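Local atomic coordinates of VP5 (Halorubrum pleomorphic virus 6, PDB entry 6QGL), a protein that probably fuses the viral envelope with the membrane of its haloarchaeal host, as an envelope protein of a pleomorphic virus. Residues S106-Y111 with T241-V246; G23-E28 with I295-P300; V173-P176 with N180-L183. All coordinates share one frame; numbering follows the deposited sequence.

Contact 1: S106-Y111 with T241-V246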
loop_
_atom_site.group_PDB
_atom_site.type_symbol
_atom_site.label_atom_id
_atom_site.label_comp_id
_atom_site.label_asym_id
_atom_site.label_seq_id
_atom_site.Cartn_x
_atom_site.Cartn_y
_atom_site.Cartn_z
ATOM N N SER A 106 18.698 -5.199 21.647
ATOM C CA SER A 106 18.912 -3.783 21.323
ATOM C C SER A 106 18.669 -3.575 19.829
ATOM O O SER A 106 18.161 -2.526 19.436
ATOM C CB SER A 106 20.314 -3.327 21.702
ATOM O OG SER A 106 20.470 -3.289 23.111
ATOM N N ALA A 107 18.996 -4.593 19.003
ATOM C CA ALA A 107 18.759 -4.577 17.562
ATOM C C ALA A 107 17.252 -4.638 17.295
ATOM O O ALA A 107 16.760 -3.846 16.489
ATOM C CB ALA A 107 19.469 -5.742 16.897
ATOM N N ILE A 108 16.519 -5.527 18.010
ATOM C CA ILE A 108 15.060 -5.657 17.907
ATOM C C ILE A 108 14.400 -4.344 18.354
ATOM O O ILE A 108 13.518 -3.857 17.654
ATOM C CB ILE A 108 14.477 -6.897 18.673
ATOM C CG1 ILE A 108 15.184 -8.206 18.264
ATOM C CG2 ILE A 108 12.952 -7.031 18.440
ATOM C CD1 ILE A 108 15.133 -9.305 19.321
ATOM N N ASP A 109 14.855 -3.757 19.483
ATOM C CA ASP A 109 14.312 -2.502 20.017
ATOM C C ASP A 109 14.348 -1.371 19.003
ATOM O O ASP A 109 13.326 -0.725 18.801
ATOM C CB ASP A 109 15.021 -2.084 21.321
ATOM C CG ASP A 109 14.733 -2.952 22.529
ATOM O OD1 ASP A 109 13.791 -3.729 22.483
ATOM O OD2 ASP A 109 15.448 -2.831 23.524
ATOM N N SER A 110 15.500 -1.161 18.340
ATOM C CA SER A 110 15.656 -0.124 17.323
ATOM C C SER A 110 14.806 -0.421 16.088
ATOM O O SER A 110 14.238 0.508 15.519
ATOM C CB SER A 110 17.118 0.034 16.929
ATOM O OG SER A 110 17.595 -1.154 16.326
ATOM N N TYR A 111 14.701 -1.705 15.689
ATOM C CA TYR A 111 13.919 -2.111 14.525
ATOM C C TYR A 111 12.423 -1.953 14.771
ATOM O O TYR A 111 11.737 -1.373 13.930
ATOM C CB TYR A 111 14.310 -3.524 14.050
ATOM C CG TYR A 111 13.613 -4.028 12.798
ATOM C CD1 TYR A 111 13.408 -3.193 11.696
ATOM C CD2 TYR A 111 12.985 -5.266 12.787
ATOM C CE1 TYR A 111 12.704 -3.629 10.574
ATOM C CE2 TYR A 111 12.263 -5.708 11.676
ATOM C CZ TYR A 111 12.143 -4.893 10.561
ATOM O OH TYR A 111 11.428 -5.312 9.465
ATOM N N THR A 241 2.376 -9.737 17.521
ATOM C CA THR A 241 2.643 -11.162 17.338
ATOM C C THR A 241 4.063 -11.371 16.814
ATOM O O THR A 241 4.823 -12.138 17.403
ATOM C CB THR A 241 1.577 -11.796 16.406
ATOM O OG1 THR A 241 0.273 -11.542 16.932
ATOM C CG2 THR A 241 1.770 -13.294 16.222
ATOM N N VAL A 242 4.408 -10.669 15.729
ATOM C CA VAL A 242 5.694 -10.720 15.045
ATOM C C VAL A 242 6.853 -10.386 15.992
ATOM O O VAL A 242 7.772 -11.192 16.093
ATOM C CB VAL A 242 5.657 -9.844 13.761
ATOM C CG1 VAL A 242 7.051 -9.458 13.278
ATOM C CG2 VAL A 242 4.880 -10.547 12.655
ATOM N N PHE A 243 6.792 -9.256 16.720
ATOM C CA PHE A 243 7.882 -8.884 17.622
ATOM C C PHE A 243 7.935 -9.719 18.916
ATOM O O PHE A 243 9.013 -9.840 19.509
ATOM C CB PHE A 243 7.877 -7.386 17.907
ATOM C CG PHE A 243 8.222 -6.553 16.692
ATOM C CD1 PHE A 243 9.504 -6.576 16.149
ATOM C CD2 PHE A 243 7.264 -5.753 16.086
ATOM C CE1 PHE A 243 9.817 -5.806 15.024
ATOM C CE2 PHE A 243 7.581 -4.976 14.967
ATOM C CZ PHE A 243 8.851 -5.011 14.441
ATOM N N GLN A 244 6.809 -10.351 19.309
ATOM C CA GLN A 244 6.794 -11.249 20.464
ATOM C C GLN A 244 7.528 -12.533 20.069
ATOM O O GLN A 244 8.385 -13.004 20.820
ATOM C CB GLN A 244 5.354 -11.553 20.930
ATOM C CG GLN A 244 5.296 -12.453 22.177
ATOM C CD GLN A 244 3.997 -12.410 22.944
ATOM O OE1 GLN A 244 3.010 -11.770 22.547
ATOM N NE2 GLN A 244 3.971 -13.107 24.072
ATOM N N ASN A 245 7.215 -13.058 18.860
ATOM C CA ASN A 245 7.819 -14.258 18.285
ATOM C C ASN A 245 9.328 -14.114 18.101
ATOM O O ASN A 245 10.043 -15.081 18.340
ATOM C CB ASN A 245 7.152 -14.636 16.957
ATOM C CG ASN A 245 5.718 -15.117 17.051
ATOM O OD1 ASN A 245 5.208 -15.505 18.111
ATOM N ND2 ASN A 245 5.026 -15.099 15.923
ATOM N N VAL A 246 9.809 -12.915 17.687
ATOM C CA VAL A 246 11.236 -12.627 17.480
ATOM C C VAL A 246 11.979 -12.665 18.815
ATOM O O VAL A 246 12.993 -13.350 18.913
ATOM C CB VAL A 246 11.492 -11.298 16.709
ATOM C CG1 VAL A 246 12.979 -10.987 16.610
ATOM C CG2 VAL A 246 10.884 -11.343 15.321
#

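Contact 2: G23-E28 with I295-P300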
loop_
_atom_site.group_PDB
_atom_site.type_symbol
_atom_site.label_atom_id
_atom_site.label_comp_id
_atom_site.label_asym_id
_atom_site.label_seq_id
_atom_site.Cartn_x
_atom_site.Cartn_y
_atom_site.Cartn_z
ATOM N N GLY A 23 8.313 0.178 2.345
ATOM C CA GLY A 23 9.523 0.756 2.921
ATOM C C GLY A 23 9.454 1.094 4.398
ATOM O O GLY A 23 10.491 1.172 5.060
ATOM N N TRP A 24 8.226 1.282 4.922
ATOM C CA TRP A 24 7.954 1.604 6.324
ATOM C C TRP A 24 8.358 0.474 7.280
ATOM O O TRP A 24 8.560 0.724 8.469
ATOM C CB TRP A 24 6.484 2.006 6.516
ATOM C CG TRP A 24 5.498 0.906 6.258
ATOM C CD1 TRP A 24 4.918 0.587 5.067
ATOM C CD2 TRP A 24 4.932 0.019 7.233
ATOM N NE1 TRP A 24 4.061 -0.473 5.229
ATOM C CE2 TRP A 24 4.023 -0.823 6.554
ATOM C CE3 TRP A 24 5.088 -0.132 8.621
ATOM C CZ2 TRP A 24 3.293 -1.823 7.211
ATOM C CZ3 TRP A 24 4.365 -1.120 9.272
ATOM C CH2 TRP A 24 3.477 -1.951 8.572
ATOM N N THR A 25 8.484 -0.756 6.756
ATOM C CA THR A 25 8.895 -1.922 7.542
ATOM C C THR A 25 10.414 -2.069 7.558
ATOM O O THR A 25 10.924 -2.899 8.305
ATOM C CB THR A 25 8.236 -3.211 7.011
ATOM O OG1 THR A 25 8.632 -3.426 5.657
ATOM C CG2 THR A 25 6.724 -3.199 7.129
ATOM N N LEU A 26 11.137 -1.296 6.725
ATOM C CA LEU A 26 12.595 -1.407 6.622
ATOM C C LEU A 26 13.364 -0.110 6.865
ATOM O O LEU A 26 14.576 -0.172 7.080
ATOM C CB LEU A 26 12.985 -2.009 5.254
ATOM C CG LEU A 26 12.309 -3.335 4.873
ATOM C CD1 LEU A 26 12.440 -3.608 3.401
ATOM C CD2 LEU A 26 12.857 -4.497 5.687
ATOM N N ARG A 27 12.693 1.055 6.807
ATOM C CA ARG A 27 13.344 2.365 6.977
ATOM C C ARG A 27 12.388 3.381 7.579
ATOM O O ARG A 27 11.181 3.150 7.568
ATOM C CB ARG A 27 13.797 2.916 5.611
ATOM C CG ARG A 27 14.783 2.048 4.862
ATOM C CD ARG A 27 14.993 2.475 3.427
ATOM N NE ARG A 27 13.795 2.296 2.611
ATOM C CZ ARG A 27 13.456 1.175 1.985
ATOM N NH1 ARG A 27 14.215 0.089 2.087
ATOM N NH2 ARG A 27 12.354 1.129 1.254
ATOM N N GLU A 28 12.921 4.535 8.038
ATOM C CA GLU A 28 12.110 5.636 8.549
ATOM C C GLU A 28 11.298 6.156 7.359
ATOM O O GLU A 28 11.870 6.494 6.318
ATOM C CB GLU A 28 12.988 6.743 9.161
ATOM C CG GLU A 28 12.185 7.926 9.685
ATOM C CD GLU A 28 12.913 8.959 10.527
ATOM O OE1 GLU A 28 14.151 8.849 10.695
ATOM O OE2 GLU A 28 12.234 9.886 11.023
ATOM N N ILE A 295 11.760 -8.162 -1.766
ATOM C CA ILE A 295 12.886 -9.104 -1.809
ATOM C C ILE A 295 13.568 -9.118 -0.423
ATOM O O ILE A 295 13.803 -10.197 0.121
ATOM C CB ILE A 295 13.865 -8.794 -2.988
ATOM C CG1 ILE A 295 13.251 -9.216 -4.347
ATOM C CG2 ILE A 295 15.239 -9.459 -2.789
ATOM C CD1 ILE A 295 13.870 -8.546 -5.590
ATOM N N ALA A 296 13.816 -7.922 0.166
ATOM C CA ALA A 296 14.429 -7.749 1.492
ATOM C C ALA A 296 13.596 -8.373 2.622
ATOM O O ALA A 296 14.149 -8.724 3.666
ATOM C CB ALA A 296 14.668 -6.276 1.773
ATOM N N LEU A 297 12.273 -8.513 2.407
ATOM C CA LEU A 297 11.343 -9.119 3.361
ATOM C C LEU A 297 11.128 -10.609 3.064
ATOM O O LEU A 297 10.262 -11.250 3.665
ATOM C CB LEU A 297 10.007 -8.357 3.383
ATOM C CG LEU A 297 10.038 -6.954 3.986
ATOM C CD1 LEU A 297 8.817 -6.203 3.601
ATOM C CD2 LEU A 297 10.136 -6.994 5.501
ATOM N N ASN A 298 11.942 -11.156 2.136
ATOM C CA ASN A 298 11.964 -12.557 1.720
ATOM C C ASN A 298 10.599 -13.061 1.207
ATOM O O ASN A 298 10.136 -14.147 1.582
ATOM C CB ASN A 298 12.533 -13.440 2.841
ATOM C CG ASN A 298 13.052 -14.767 2.372
ATOM O OD1 ASN A 298 13.656 -14.888 1.302
ATOM N ND2 ASN A 298 12.824 -15.792 3.171
ATOM N N VAL A 299 9.965 -12.263 0.337
ATOM C CA VAL A 299 8.686 -12.607 -0.286
ATOM C C VAL A 299 9.024 -13.372 -1.579
ATOM O O VAL A 299 9.785 -12.840 -2.391
ATOM C CB VAL A 299 7.790 -11.353 -0.555
ATOM C CG1 VAL A 299 6.526 -11.713 -1.334
ATOM C CG2 VAL A 299 7.431 -10.632 0.743
ATOM N N PRO A 300 8.496 -14.607 -1.789
ATOM C CA PRO A 300 8.790 -15.332 -3.044
ATOM C C PRO A 300 8.485 -14.493 -4.288
ATOM O O PRO A 300 7.375 -13.975 -4.426
ATOM C CB PRO A 300 7.880 -16.564 -2.968
ATOM C CG PRO A 300 7.608 -16.753 -1.529
ATOM C CD PRO A 300 7.608 -15.393 -0.907
#

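Contact 3: V173-P176 with N180-L183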
loop_
_atom_site.group_PDB
_atom_site.type_symbol
_atom_site.label_atom_id
_atom_site.label_comp_id
_atom_site.label_asym_id
_atom_site.label_seq_id
_atom_site.Cartn_x
_atom_site.Cartn_y
_atom_site.Cartn_z
ATOM N N VAL A 173 2.981 6.087 24.242
ATOM C CA VAL A 173 3.339 4.732 23.825
ATOM C C VAL A 173 4.793 4.538 24.264
ATOM O O VAL A 173 5.632 5.401 23.992
ATOM C CB VAL A 173 3.140 4.527 22.292
ATOM C CG1 VAL A 173 3.779 3.227 21.801
ATOM C CG2 VAL A 173 1.661 4.561 21.924
ATOM N N SER A 174 5.080 3.440 24.983
ATOM C CA SER A 174 6.436 3.156 25.437
ATOM C C SER A 174 7.166 2.345 24.378
ATOM O O SER A 174 6.910 1.147 24.217
ATOM C CB SER A 174 6.432 2.455 26.792
ATOM O OG SER A 174 5.919 3.315 27.796
ATOM N N MET A 175 8.028 3.030 23.604
ATOM C CA MET A 175 8.806 2.411 22.536
ATOM C C MET A 175 9.879 1.496 23.133
ATOM O O MET A 175 10.406 1.812 24.205
ATOM C CB MET A 175 9.398 3.467 21.578
ATOM C CG MET A 175 8.361 4.107 20.657
ATOM S SD MET A 175 7.477 2.918 19.604
ATOM C CE MET A 175 6.371 3.995 18.756
ATOM N N PRO A 176 10.182 0.340 22.496
ATOM C CA PRO A 176 11.165 -0.592 23.081
ATOM C C PRO A 176 12.566 -0.040 23.321
ATOM O O PRO A 176 13.289 -0.611 24.132
ATOM C CB PRO A 176 11.197 -1.749 22.085
ATOM C CG PRO A 176 9.941 -1.647 21.325
ATOM C CD PRO A 176 9.619 -0.198 21.242
ATOM N N ASN A 180 9.585 7.612 24.477
ATOM C CA ASN A 180 8.128 7.734 24.460
ATOM C C ASN A 180 7.671 8.346 23.149
ATOM O O ASN A 180 8.309 9.276 22.646
ATOM C CB ASN A 180 7.623 8.587 25.634
ATOM C CG ASN A 180 7.886 8.035 27.016
ATOM O OD1 ASN A 180 8.118 8.792 27.962
ATOM N ND2 ASN A 180 7.844 6.715 27.187
ATOM N N PHE A 181 6.563 7.828 22.598
ATOM C CA PHE A 181 5.962 8.343 21.372
ATOM C C PHE A 181 4.536 8.793 21.658
ATOM O O PHE A 181 3.794 8.096 22.356
ATOM C CB PHE A 181 5.989 7.298 20.241
ATOM C CG PHE A 181 5.450 7.793 18.916
ATOM C CD1 PHE A 181 6.248 8.540 18.059
ATOM C CD2 PHE A 181 4.145 7.513 18.529
ATOM C CE1 PHE A 181 5.742 9.014 16.844
ATOM C CE2 PHE A 181 3.639 7.999 17.322
ATOM C CZ PHE A 181 4.445 8.733 16.481
ATOM N N THR A 182 4.154 9.955 21.116
ATOM C CA THR A 182 2.808 10.485 21.286
ATOM C C THR A 182 1.899 9.980 20.167
ATOM O O THR A 182 1.999 10.437 19.022
ATOM C CB THR A 182 2.813 12.017 21.451
ATOM O OG1 THR A 182 3.620 12.373 22.572
ATOM C CG2 THR A 182 1.419 12.585 21.645
ATOM N N LEU A 183 1.030 9.021 20.508
ATOM C CA LEU A 183 0.015 8.471 19.616
ATOM C C LEU A 183 -1.245 9.300 19.853
ATOM O O LEU A 183 -1.578 9.598 21.003
ATOM C CB LEU A 183 -0.237 6.980 19.932
ATOM C CG LEU A 183 -1.420 6.279 19.238
ATOM C CD1 LEU A 183 -1.123 5.987 17.775
ATOM C CD2 LEU A 183 -1.785 5.003 19.955
#

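Contact 1: S106-Y111 with T241-V246
Phe243 and Val246 meet Ile108 and Tyr111 between two antiparallel helices, within the range of the envelope protein N-terminal family. The helices are 97-140 and 229-257. In these short segments the axes approach to 11.4 Å and run at 170° to each other. The backbones are therefore well apart, and side chains alone bridge the gap.

The aromatic pair is an offset edge-to-face stack. Phe243 turns its edge toward the face of Tyr111, with the ring planes at 72°. The leading atom is Phe243 CE1, which lies 3.9 Å from Tyr111 CD2. Tyr111 has CG anti to the backbone N (chi1 -177°), which carries its ring to the Phe243 side although its CB does not point there. The phenol oxygen looks elsewhere: Tyr111 OH is hydrogen-bonded to Thr25 O. Tyr111 also rests on helix 73-92, at Val75, Thr78, Ala79 and Glu82.

The aliphatic contacts centre on Ile108, whose CB points toward the other helix. Its two branches divide the work. The CG2 methyl lies 4.2 Å from Phe243 CD1, oblique to that ring. The longer branch runs alongside Val246, the two side chains passing in opposing senses. All four residues are buried, and the contact between them is apolar. At its Val246 end, Ile108 CD1 comes to 3.8 Å from Val246 CG1.

Contact 2: G23-E28 with I295-P300
Leu26 and Leu297 carry most of this contact, each with about the same surface buried by the other segment. Leu297 is the first residue to leave helical geometry at the end of helix 289-296. Asn298, with positive phi, is the C-prime residue of the Schellman motif that closes this helix. Ala296 and Leu297, at this helix end, face the 23-28 segment.

The two leucine side chains meet at a slant through their branch ends. Leu26 CD2 lies 3.7 Å from Leu297 CD2. The other branch of Leu26 reaches the helix itself, with Leu26 CD1 3.8 Å from Ala296 CB. Between them, the two methyls of Leu26 meet Ala296 and Leu297.

Thr25 adds a contact from the short 3-10 segment 23-25. Its OG1 lies 3.5 Å from Leu297 CD1, a packing contact. The hydroxyl is hydrogen-bonded to Val22 O. On its other branch, Thr25 CG2 sits 3.5 Å above the ring plane of Trp24, over the centre.

An ionic tie joins the same parts of the chain, from Arg27 NH2 to Asp293 OD2. Helix 73-92 borders the apolar patch, where Thr78 touches both leucines. Ala278 of helix 274-283 packs on Ala296, and Pro300 pairs through its backbone with Leu324 of strand 317-324.

Contact 3: V173-P176 with N180-L183
Val173 and Phe181 face each other across a beta hairpin made by strands 166-174 and 180-189. They form an antiparallel hydrogen-bonded pair. Val173 N donates to Phe181 O, and Phe181 N returns the bond to Val173 O, both at 2.9 Å.

The two side chains leave the sheet on the same face but then part. The ring of Phe181, its CG trans to the backbone N at chi1 -177°, swings away from the other strand. Val173 turns instead to Leu183, two residues along. Their side chains cross at a slant, with Val173 CG2 3.7 Å from Leu183 CB.

Met175 lies beyond the end of its strand and packs against Phe181 on the same face. The two side chains run side by side and point the same way. The methionine chain is bent at chi2 (-59°), and this bend brings its terminal methyl back to the phenylalanine. Met175 CE lies 3.6 Å from Phe181 CB and approaches the ring obliquely. Helix 97-140 adjoins this apolar face, where Thr117 touches Met175 and Tyr120 touches Phe181.

Ser174 and Asn180 form the next pair, a non-hydrogen-bonded one, on the reverse face. Ser174 OG and Asn180 ND2 are 4.0 Å apart. Both residues are exposed.

The hairpin is therefore two-sided. Apolar groups gather on the face of Val173 and Phe181, and polar ones occupy the face open to solvent. The paired N-H and C=O groups of Val173 and Phe181 fix the register of the strands near the turn.

How the contacts relate
From the N terminus, residues 23-28 come first and pair with 295-300. Contact 2 thus closes the longest loop, spanning the N-terminal helices and the four-stranded sheet. Contact 1 lies within that span, closing the loop from helix 97-140 to helix 229-257. Contact 3 lies within contact 1 and closes only a short hairpin turn. The three are nested and none cross. Contact 1 links to both others. The Tyr111 hydroxyl ties it to contact 2. Asp109 packs against Pro176 of contact 3. Contacts 2 and 3 do not touch, their nearest atoms being about 9 Å apart. Helix 97-140 thus lies between the hairpin and the N-terminal segment.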